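Local atomic coordinates of A151R (African swine fever virus Georgia 2007/1, PDB entry 7CMA), a protein that is a non-structural protein of African swine fever virus that binds a zinc ion and whose precise biochemical role remains uncertain. Residues L107-T110 / K115-K118. Residues are numbered along the deposited sequence; the frame is centred on the assembly and turned at random.
With ZN (zinc ion), chain C.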
loop_
_atom_site.group_PDB
_atom_site.type_symbol
_atom_site.label_atom_id
_atom_site.label_comp_id
_atom_site.label_asym_id
_atom_site.label_seq_id
_atom_site.Cartn_x
_atom_site.Cartn_y
_atom_site.Cartn_z
ATOM N N LEU A 107 -27.429 -3.326 -11.566
ATOM C CA LEU A 107 -26.621 -2.712 -10.479
ATOM C C LEU A 107 -27.560 -2.085 -9.442
ATOM O O LEU A 107 -28.692 -1.730 -9.810
ATOM C CB LEU A 107 -25.680 -1.671 -11.088
ATOM C CG LEU A 107 -24.432 -2.233 -11.770
ATOM C CD1 LEU A 107 -23.644 -1.126 -12.455
ATOM C CD2 LEU A 107 -23.552 -2.970 -10.773
ATOM N N TYR A 108 -27.148 -2.076 -8.173
ATOM C CA TYR A 108 -27.883 -1.401 -7.071
ATOM C C TYR A 108 -27.211 -0.046 -6.797
ATOM O O TYR A 108 -25.976 0.026 -6.910
ATOM C CB TYR A 108 -27.925 -2.305 -5.836
ATOM C CG TYR A 108 -28.794 -3.531 -5.987
ATOM C CD1 TYR A 108 -28.352 -4.642 -6.691
ATOM C CD2 TYR A 108 -30.085 -3.558 -5.488
ATOM C CE1 TYR A 108 -29.166 -5.746 -6.886
ATOM C CE2 TYR A 108 -30.900 -4.667 -5.647
ATOM C CZ TYR A 108 -30.433 -5.775 -6.335
ATOM O OH TYR A 108 -31.247 -6.852 -6.544
ATOM N N HIS A 109 -28.032 0.984 -6.601
ATOM C CA HIS A 109 -27.494 2.365 -6.546
ATOM C C HIS A 109 -27.819 3.099 -5.255
ATOM O O HIS A 109 -28.909 2.891 -4.715
ATOM C CB HIS A 109 -28.054 3.186 -7.718
ATOM C CG HIS A 109 -27.858 2.598 -9.074
ATOM N ND1 HIS A 109 -26.839 2.999 -9.906
ATOM C CD2 HIS A 109 -28.564 1.674 -9.760
ATOM C CE1 HIS A 109 -26.911 2.332 -11.039
ATOM N NE2 HIS A 109 -27.957 1.515 -10.972
ATOM N N THR A 110 -26.891 3.930 -4.806
ATOM C CA THR A 110 -27.098 4.805 -3.621
ATOM C C THR A 110 -27.236 6.261 -4.086
ATOM O O THR A 110 -27.737 7.084 -3.289
ATOM C CB THR A 110 -25.944 4.657 -2.621
ATOM O OG1 THR A 110 -24.733 4.825 -3.356
ATOM C CG2 THR A 110 -25.933 3.317 -1.916
ATOM N N LYS A 115 -25.037 11.028 -9.469
ATOM C CA LYS A 115 -26.509 10.956 -9.563
ATOM C C LYS A 115 -26.875 9.997 -10.692
ATOM O O LYS A 115 -27.202 10.469 -11.792
ATOM C CB LYS A 115 -27.149 12.338 -9.701
ATOM C CG LYS A 115 -26.320 13.414 -10.387
ATOM C CD LYS A 115 -27.200 14.496 -10.973
ATOM C CE LYS A 115 -28.625 14.033 -11.195
ATOM N NZ LYS A 115 -29.580 14.708 -10.286
ATOM N N CYS A 116 -26.799 8.697 -10.419
ATOM C CA CYS A 116 -27.123 7.670 -11.435
ATOM C C CYS A 116 -28.641 7.635 -11.636
ATOM O O CYS A 116 -29.069 7.418 -12.772
ATOM C CB CYS A 116 -26.641 6.319 -10.922
ATOM S SG CYS A 116 -24.866 6.032 -11.127
ATOM N N ILE A 117 -29.411 7.875 -10.576
ATOM C CA ILE A 117 -30.890 7.739 -10.641
ATOM C C ILE A 117 -31.588 9.093 -10.454
ATOM O O ILE A 117 -31.182 9.846 -9.574
ATOM C CB ILE A 117 -31.357 6.721 -9.585
ATOM C CG1 ILE A 117 -30.575 5.408 -9.660
ATOM C CG2 ILE A 117 -32.855 6.494 -9.665
ATOM C CD1 ILE A 117 -30.646 4.715 -10.999
ATOM N N LYS A 118 -32.621 9.371 -11.251
ATOM C CA LYS A 118 -33.423 10.624 -11.149
ATOM C C LYS A 118 -34.681 10.353 -10.310
ATOM O O LYS A 118 -35.042 9.173 -10.160
ATOM C CB LYS A 118 -33.764 11.152 -12.546
ATOM C CG LYS A 118 -34.691 10.269 -13.373
ATOM C CD LYS A 118 -35.744 11.049 -14.140
ATOM C CE LYS A 118 -37.146 10.512 -13.941
ATOM N NZ LYS A 118 -38.130 11.605 -13.753
HETATM ZN ZN ZN C . -24.992 4.242 -9.743
#
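The imidazole of H109 carries I117 on one face: CD1 sits over the ring, 4.0 Å from its centroid and 15° off the normal, a CH-pi contact displaced toward the rim at CD2 and CG. Behind that methyl, CG1 of I117 reaches 3.9 Å from CB of H109, and the two side chains cross at about a right angle. C116 approaches the same ring obliquely, its CB 3.5 Å from ND1 of H109.

What draws H109 and C116 together is the zinc ion. ND1 of H109 binds it at 2.2 Å and SG of C116 at 2.3 Å, with no hydrogen bond running directly between the two segments. In C116, SG stands beside the backbone N and anti to the carbonyl carbon (chi1 -80°), which brings the sulfur round to the metal. On the other ring nitrogen, NE2 of H109 is hydrogen-bonded to the backbone O of E104, so the imidazole is held through both nitrogens while I117 limits its movement on one face. That second-shell bond would probably make ND1 a somewhat stronger donor to the metal.

C139 and C142 supply the remaining two sulfurs. Strand 107-109 and the loop following it thus give the histidine and first cysteine of a four-ligand zinc site of one histidine and three cysteines, completed by a CxxC pair from later in the chain.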